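Local coordinates for LanC-like protein GCR2 (Arabidopsis thaliana, PDB 3T33), which may play a role in abscisic acid signalling and binds a zinc ion, as a member of the LanC-like protein family, at residues R9-E17 / V321-R329; R123-A131 / L170-A180. All blocks are in the same frame, centred on the assembly; numbering follows the deposited sequence.

Contact 1: R9-E17 / V321-R329; sequences RFFRNEMPE and VWSRGLLKR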
# COMPACT_ATOMS: atom_id res chain seq x y z
N ARG A 9 -4.44 -3.29 19.08
CA ARG A 9 -5.87 -3.07 19.46
C ARG A 9 -6.73 -2.51 18.32
O ARG A 9 -6.27 -1.65 17.54
CB ARG A 9 -6.02 -2.16 20.70
CG ARG A 9 -7.35 -2.33 21.42
CD ARG A 9 -7.24 -3.34 22.52
NE ARG A 9 -8.29 -4.36 22.46
CZ ARG A 9 -8.08 -5.64 22.12
NH1 ARG A 9 -6.87 -6.06 21.77
NH2 ARG A 9 -9.09 -6.52 22.13
N PHE A 10 -7.98 -2.99 18.28
CA PHE A 10 -8.94 -2.74 17.24
C PHE A 10 -10.25 -2.44 17.89
O PHE A 10 -10.52 -2.90 18.98
CB PHE A 10 -9.09 -3.99 16.36
CG PHE A 10 -9.36 -5.28 17.15
CD1 PHE A 10 -10.68 -5.69 17.43
CD2 PHE A 10 -8.29 -6.09 17.61
CE1 PHE A 10 -10.96 -6.87 18.11
CE2 PHE A 10 -8.54 -7.28 18.34
CZ PHE A 10 -9.90 -7.68 18.59
N PHE A 11 -11.05 -1.64 17.22
CA PHE A 11 -12.50 -1.59 17.45
C PHE A 11 -13.11 -2.90 17.05
O PHE A 11 -12.77 -3.48 16.02
CB PHE A 11 -13.13 -0.48 16.63
CG PHE A 11 -12.54 0.84 16.90
CD1 PHE A 11 -12.75 1.47 18.13
CD2 PHE A 11 -11.74 1.47 15.93
CE1 PHE A 11 -12.18 2.73 18.41
CE2 PHE A 11 -11.18 2.75 16.17
CZ PHE A 11 -11.40 3.39 17.41
N ARG A 12 -14.00 -3.40 17.88
CA ARG A 12 -14.75 -4.62 17.53
C ARG A 12 -15.55 -4.36 16.26
O ARG A 12 -16.25 -3.35 16.13
CB ARG A 12 -15.68 -5.05 18.68
CG ARG A 12 -14.97 -5.71 19.88
CD ARG A 12 -15.93 -5.76 21.15
NE ARG A 12 -16.46 -4.46 21.65
CZ ARG A 12 -15.99 -3.83 22.74
NH1 ARG A 12 -14.97 -4.34 23.43
NH2 ARG A 12 -16.52 -2.67 23.14
N ASN A 13 -15.42 -5.27 15.31
CA ASN A 13 -16.21 -5.17 14.08
C ASN A 13 -17.57 -5.82 14.23
O ASN A 13 -17.69 -7.02 14.03
CB ASN A 13 -15.48 -5.81 12.89
CG ASN A 13 -16.15 -5.49 11.58
OD1 ASN A 13 -15.68 -5.91 10.53
ND2 ASN A 13 -17.24 -4.72 11.61
N GLU A 14 -18.58 -5.03 14.55
CA GLU A 14 -19.95 -5.51 14.67
C GLU A 14 -20.79 -5.06 13.45
O GLU A 14 -22.02 -5.31 13.39
CB GLU A 14 -20.63 -5.04 15.97
CG GLU A 14 -19.89 -5.29 17.33
CD GLU A 14 -19.74 -6.78 17.77
OE1 GLU A 14 -20.22 -7.71 17.06
OE2 GLU A 14 -19.12 -7.02 18.84
N MET A 15 -20.16 -4.41 12.49
CA MET A 15 -20.83 -4.12 11.23
C MET A 15 -21.46 -5.38 10.58
O MET A 15 -20.94 -6.50 10.67
CB MET A 15 -19.87 -3.43 10.27
CG MET A 15 -19.43 -2.07 10.76
SD MET A 15 -18.54 -1.13 9.53
CE MET A 15 -16.95 -1.84 9.87
N PRO A 16 -22.60 -5.19 9.94
CA PRO A 16 -23.37 -6.28 9.32
C PRO A 16 -22.62 -6.94 8.18
O PRO A 16 -21.99 -6.24 7.35
CB PRO A 16 -24.63 -5.60 8.81
CG PRO A 16 -24.40 -4.12 8.97
CD PRO A 16 -23.36 -3.94 10.03
N GLU A 17 -22.65 -8.27 8.16
CA GLU A 17 -22.07 -9.04 7.08
C GLU A 17 -22.77 -8.71 5.78
O GLU A 17 -23.94 -8.31 5.73
CB GLU A 17 -22.19 -10.54 7.34
CG GLU A 17 -21.38 -11.08 8.55
CD GLU A 17 -19.84 -11.02 8.38
OE1 GLU A 17 -19.35 -11.09 7.22
OE2 GLU A 17 -19.13 -10.93 9.42
N VAL A 321 -8.09 -9.85 9.03
CA VAL A 321 -8.36 -8.40 8.83
C VAL A 321 -9.84 -8.04 9.10
O VAL A 321 -10.16 -7.06 9.81
CB VAL A 321 -7.91 -7.96 7.44
CG1 VAL A 321 -7.90 -6.43 7.36
CG2 VAL A 321 -6.48 -8.51 7.20
N TRP A 322 -10.75 -8.86 8.60
CA TRP A 322 -12.16 -8.54 8.85
C TRP A 322 -12.49 -8.49 10.34
O TRP A 322 -13.24 -7.60 10.77
CB TRP A 322 -13.10 -9.45 8.06
CG TRP A 322 -14.55 -9.14 8.18
CD1 TRP A 322 -15.50 -9.97 8.65
CD2 TRP A 322 -15.24 -7.92 7.79
NE1 TRP A 322 -16.72 -9.35 8.61
CE2 TRP A 322 -16.59 -8.11 8.08
CE3 TRP A 322 -14.82 -6.69 7.24
CZ2 TRP A 322 -17.59 -7.11 7.83
CZ3 TRP A 322 -15.81 -5.68 6.99
CH2 TRP A 322 -17.17 -5.91 7.29
N SER A 323 -11.94 -9.40 11.15
CA SER A 323 -12.30 -9.31 12.57
C SER A 323 -11.39 -8.45 13.42
O SER A 323 -11.86 -7.84 14.39
CB SER A 323 -12.48 -10.69 13.22
OG SER A 323 -11.23 -11.27 13.52
N ARG A 324 -10.12 -8.35 13.07
CA ARG A 324 -9.22 -7.58 13.94
C ARG A 324 -8.60 -6.36 13.25
O ARG A 324 -7.77 -5.68 13.85
CB ARG A 324 -8.10 -8.49 14.46
CG ARG A 324 -8.55 -9.66 15.41
CD ARG A 324 -7.46 -10.77 15.46
NE ARG A 324 -6.24 -10.29 16.11
CZ ARG A 324 -5.09 -10.95 16.16
NH1 ARG A 324 -4.95 -12.17 15.63
NH2 ARG A 324 -4.07 -10.39 16.79
N GLY A 325 -9.02 -6.08 12.00
CA GLY A 325 -8.29 -5.17 11.14
C GLY A 325 -8.75 -3.75 11.25
O GLY A 325 -8.17 -2.84 10.66
N LEU A 326 -9.81 -3.56 12.00
CA LEU A 326 -10.36 -2.24 12.26
C LEU A 326 -9.60 -1.50 13.40
O LEU A 326 -10.15 -1.16 14.45
CB LEU A 326 -11.86 -2.39 12.52
CG LEU A 326 -12.79 -1.22 12.21
CD1 LEU A 326 -12.84 -0.85 10.70
CD2 LEU A 326 -14.23 -1.57 12.76
N LEU A 327 -8.32 -1.25 13.13
CA LEU A 327 -7.35 -0.65 14.02
C LEU A 327 -7.80 0.69 14.57
O LEU A 327 -8.49 1.44 13.88
CB LEU A 327 -6.07 -0.43 13.19
CG LEU A 327 -4.93 -1.46 13.12
CD1 LEU A 327 -5.31 -2.84 13.63
CD2 LEU A 327 -4.21 -1.51 11.79
N LYS A 328 -7.32 1.04 15.76
CA LYS A 328 -7.57 2.36 16.34
C LYS A 328 -6.63 3.45 15.81
O LYS A 328 -6.26 4.38 16.53
CB LYS A 328 -7.49 2.30 17.87
CG LYS A 328 -8.43 1.29 18.50
CD LYS A 328 -8.67 1.59 19.97
CE LYS A 328 -9.01 0.33 20.75
NZ LYS A 328 -10.13 0.55 21.70
N ARG A 329 -6.24 3.32 14.54
CA ARG A 329 -5.39 4.28 13.85
C ARG A 329 -5.92 4.43 12.44
O ARG A 329 -6.44 3.46 11.86
CB ARG A 329 -4.02 3.69 13.75
CG ARG A 329 -3.57 3.17 15.07
CD ARG A 329 -2.33 2.46 14.95
NE ARG A 329 -1.89 2.11 16.29
CZ ARG A 329 -0.70 1.61 16.56
NH1 ARG A 329 0.15 1.41 15.57
NH2 ARG A 329 -0.38 1.31 17.82
O HOH W 1 -11.73 -5.20 14.21
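The indole of Trp-322, swung out with CG anti to the backbone N (chi1 -176°), carries the Asn-13 amide on one face, the two planes 72° apart, and Glu-17 at its edge. Glu-17 OE2 lies in the ring plane and takes a nearly straight hydrogen bond from Trp-322 NE1 (3.0 Å, 168°). An extended N-terminal segment is thus laid over helix 308-324 and the loop after it, in the alpha,alpha-toroid of the LanC-like family. A carboxylate suits this place because Glu-17 OE1 also forms a salt bridge with Arg-358, which makes a cation-pi contact with Trp-322. The ring of Phe-10 takes the CA of Arg-324 over one face in a CH-pi contact, 4.1 Å from the centroid, while the Arg-324 guanidinium is held by a salt bridge to Asp-282. Likewise the long aliphatic chain of Lys-328 supplies CG to a face of Phe-11, 3.9 Å from its centroid. Between these rings the backbones of Phe-10 and Leu-327 form a single beta bridge, and Phe-11 N donates to Leu-326 O at 3.0 Å. Leu-326 CD2 touches Met-15 CE. One water donates both to Phe-11 O (2.7 Å) and to Ser-323 O (2.6 Å).

Contact 2: R123-A131 / L170-A180; sequences RVTFICGYA and LLYGRAGYLWA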
# COMPACT_ATOMS: atom_id res chain seq x y z
N ARG A 123 18.93 7.81 0.89
CA ARG A 123 17.74 6.95 0.76
C ARG A 123 17.51 6.55 -0.69
O ARG A 123 17.55 7.33 -1.59
CB ARG A 123 16.49 7.59 1.34
CG ARG A 123 16.56 8.06 2.83
CD ARG A 123 16.79 6.93 3.80
NE ARG A 123 16.37 7.30 5.16
CZ ARG A 123 17.12 7.13 6.26
NH1 ARG A 123 18.35 6.59 6.17
NH2 ARG A 123 16.64 7.46 7.45
N VAL A 124 17.28 5.28 -0.92
CA VAL A 124 17.25 4.80 -2.28
C VAL A 124 15.85 4.17 -2.73
O VAL A 124 15.65 3.77 -3.88
CB VAL A 124 18.44 3.82 -2.33
CG1 VAL A 124 18.05 2.40 -2.61
CG2 VAL A 124 19.61 4.41 -3.09
N THR A 125 14.86 4.13 -1.85
CA THR A 125 13.60 3.41 -2.20
C THR A 125 12.43 4.33 -2.66
O THR A 125 12.45 5.57 -2.52
CB THR A 125 13.08 2.53 -1.04
OG1 THR A 125 12.64 3.38 0.02
CG2 THR A 125 14.22 1.58 -0.49
N PHE A 126 11.38 3.68 -3.19
CA PHE A 126 10.16 4.43 -3.55
C PHE A 126 9.53 5.14 -2.36
O PHE A 126 9.19 6.34 -2.46
CB PHE A 126 9.12 3.50 -4.22
CG PHE A 126 7.97 4.22 -4.83
CD1 PHE A 126 8.06 4.76 -6.08
CD2 PHE A 126 6.75 4.30 -4.17
CE1 PHE A 126 6.98 5.43 -6.66
CE2 PHE A 126 5.67 4.92 -4.75
CZ PHE A 126 5.80 5.51 -6.00
N ILE A 127 9.35 4.43 -1.25
CA ILE A 127 8.52 4.93 -0.16
C ILE A 127 9.33 5.82 0.79
O ILE A 127 8.80 6.75 1.43
CB ILE A 127 7.91 3.77 0.64
CG1 ILE A 127 6.91 2.92 -0.19
CG2 ILE A 127 7.30 4.22 1.95
CD1 ILE A 127 6.66 1.46 0.46
N CYS A 128 10.64 5.57 0.89
CA CYS A 128 11.43 6.31 1.84
C CYS A 128 12.57 7.15 1.28
O CYS A 128 13.17 7.91 2.03
CB CYS A 128 11.92 5.39 2.98
SG CYS A 128 10.61 4.99 4.10
N GLY A 129 12.84 7.04 -0.01
CA GLY A 129 14.02 7.68 -0.60
C GLY A 129 13.77 8.36 -1.93
O GLY A 129 12.64 8.68 -2.33
N TYR A 130 14.85 8.50 -2.64
CA TYR A 130 15.00 9.40 -3.73
C TYR A 130 14.48 8.81 -5.04
O TYR A 130 14.12 9.57 -5.97
CB TYR A 130 16.55 9.64 -3.88
CG TYR A 130 16.89 10.64 -4.93
CD1 TYR A 130 16.29 11.88 -4.91
CD2 TYR A 130 17.82 10.35 -5.95
CE1 TYR A 130 16.58 12.88 -5.87
CE2 TYR A 130 18.15 11.35 -6.94
CZ TYR A 130 17.51 12.65 -6.87
OH TYR A 130 17.73 13.70 -7.79
N ALA A 131 14.51 7.48 -5.15
CA ALA A 131 13.90 6.78 -6.30
C ALA A 131 12.40 7.10 -6.37
O ALA A 131 11.85 7.27 -7.43
CB ALA A 131 14.14 5.21 -6.22
N LEU A 170 11.73 -3.44 1.94
CA LEU A 170 10.99 -2.53 1.01
C LEU A 170 11.22 -1.12 1.39
O LEU A 170 11.28 -0.30 0.54
CB LEU A 170 9.46 -2.77 1.02
CG LEU A 170 8.55 -2.81 -0.22
CD1 LEU A 170 7.17 -2.16 0.09
CD2 LEU A 170 9.11 -2.28 -1.45
N LEU A 171 11.25 -0.82 2.67
CA LEU A 171 11.38 0.59 3.06
C LEU A 171 12.77 1.20 2.83
O LEU A 171 12.87 2.37 2.41
CB LEU A 171 10.86 0.79 4.47
CG LEU A 171 9.40 1.28 4.54
CD1 LEU A 171 8.47 0.46 3.74
CD2 LEU A 171 8.87 1.43 5.94
N TYR A 172 13.83 0.39 2.99
CA TYR A 172 15.25 0.92 2.92
C TYR A 172 16.18 0.17 1.98
O TYR A 172 17.18 0.70 1.53
CB TYR A 172 15.86 1.12 4.32
CG TYR A 172 15.06 2.10 5.19
CD1 TYR A 172 14.95 3.47 4.85
CD2 TYR A 172 14.39 1.67 6.33
CE1 TYR A 172 14.21 4.35 5.63
CE2 TYR A 172 13.64 2.56 7.11
CZ TYR A 172 13.56 3.87 6.75
OH TYR A 172 12.81 4.72 7.53
N GLY A 173 15.76 -1.01 1.56
CA GLY A 173 16.57 -1.91 0.80
C GLY A 173 16.28 -2.03 -0.66
O GLY A 173 15.57 -1.24 -1.28
N ARG A 174 16.88 -3.05 -1.21
CA ARG A 174 16.86 -3.33 -2.60
C ARG A 174 15.45 -3.64 -3.14
O ARG A 174 15.16 -3.26 -4.24
CB ARG A 174 17.83 -4.53 -2.90
CG ARG A 174 19.30 -4.11 -3.18
CD ARG A 174 20.27 -5.35 -3.35
NE ARG A 174 20.96 -5.61 -2.10
CZ ARG A 174 22.15 -5.12 -1.79
NH1 ARG A 174 22.81 -4.38 -2.65
NH2 ARG A 174 22.66 -5.34 -0.60
N ALA A 175 14.60 -4.37 -2.42
CA ALA A 175 13.25 -4.62 -2.93
C ALA A 175 12.59 -3.24 -3.21
O ALA A 175 12.00 -3.04 -4.27
CB ALA A 175 12.42 -5.46 -1.94
N GLY A 176 12.81 -2.30 -2.30
CA GLY A 176 12.37 -0.91 -2.41
C GLY A 176 12.84 -0.11 -3.61
O GLY A 176 12.05 0.65 -4.22
N TYR A 177 14.12 -0.23 -3.96
CA TYR A 177 14.61 0.47 -5.12
C TYR A 177 14.02 -0.24 -6.36
O TYR A 177 13.65 0.37 -7.36
CB TYR A 177 16.13 0.40 -5.11
CG TYR A 177 16.71 0.67 -6.46
CD1 TYR A 177 16.86 1.98 -6.93
CD2 TYR A 177 17.09 -0.35 -7.28
CE1 TYR A 177 17.38 2.25 -8.19
CE2 TYR A 177 17.64 -0.07 -8.61
CZ TYR A 177 17.77 1.22 -9.03
OH TYR A 177 18.23 1.54 -10.31
N LEU A 178 14.01 -1.56 -6.31
CA LEU A 178 13.57 -2.38 -7.44
C LEU A 178 12.07 -2.13 -7.72
O LEU A 178 11.66 -2.01 -8.88
CB LEU A 178 13.77 -3.85 -7.10
CG LEU A 178 13.19 -4.89 -8.07
CD1 LEU A 178 13.78 -4.66 -9.49
CD2 LEU A 178 13.48 -6.30 -7.56
N TRP A 179 11.28 -2.05 -6.63
CA TRP A 179 9.89 -1.60 -6.75
C TRP A 179 9.71 -0.28 -7.60
O TRP A 179 8.90 -0.27 -8.53
CB TRP A 179 9.21 -1.50 -5.36
CG TRP A 179 7.65 -1.51 -5.43
CD1 TRP A 179 6.81 -2.57 -5.13
CD2 TRP A 179 6.79 -0.43 -5.86
NE1 TRP A 179 5.50 -2.20 -5.30
CE2 TRP A 179 5.45 -0.90 -5.77
CE3 TRP A 179 7.02 0.90 -6.28
CZ2 TRP A 179 4.31 -0.07 -6.10
CZ3 TRP A 179 5.90 1.74 -6.60
CH2 TRP A 179 4.54 1.22 -6.49
N ALA A 180 10.54 0.74 -7.35
CA ALA A 180 10.52 2.01 -8.08
C ALA A 180 10.78 1.85 -9.55
O ALA A 180 10.18 2.57 -10.38
CB ALA A 180 11.54 3.01 -7.51
O HOH W 2 17.55 3.28 1.36
O HOH W 3 14.94 4.61 0.98
O HOH W 4 10.03 1.44 -1.25
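Thr-125 wedges against Leu-171 and Gly-176 at the tight heart of this contact, where two loops leading into helices 130-144 and 174-188 meet inside the alpha,alpha-toroid. Its OG1, set between the backbone N and the carbonyl carbon (chi1 69°), donates to Leu-171 O at 2.6 Å. The same oxygen accepts from Cys-128 N, closing an ST motif, so a hydroxyl serves both loops at once. Its methyl CG2 sits 3.6 Å from the CA of Gly-176, against a residue with no side chain to stand between them, and alongside it Phe-126 N donates to Gly-176 O at 3.3 Å. Beyond, Trp-179 drives the edge of its six-membered ring at the face of Phe-126, planes at 50° and CZ3 over the ring centre, while its NE1 is hydrogen-bonded to Tyr-413 O. Small Ala-131 and Ala-180 meet CB to CB at 3.6 Å. The outer side is looser: exposed Arg-123 sets a face of its guanidinium against Tyr-172 CE1, NE 3.7 Å away, with the planes 64° apart. There a water accepts from Val-124 N and donates to Tyr-172 O (2.6 Å), and another links Ile-127 N with Leu-170 O. Phe-126 N to Gly-176 O is the one direct backbone bond between the segments; the other polar links across this largely buried junction run through the threonine hydroxyl and waters.

In the fold
Contact 1 and contact 2 lie on opposite sides of the chain's centre, with centres 31 Å apart and nearest atoms about 13 Å apart. Along the chain, contact 2 is nested inside the loop that contact 1 closes between the N-terminal segment and residues 321-329. Both nevertheless reach toward the zinc ion held by Cys-288, Cys-333 and His-334. The side chain of Leu-327 in contact 1 lies about 8 Å from the metal and about 5 Å from the side chain of His-334. In contact 2, the side chain of Leu-171 lies about 7 Å from the zinc and about 4 Å from a bound acetate, probably from the crystallisation liquor, though such ions often mark pockets.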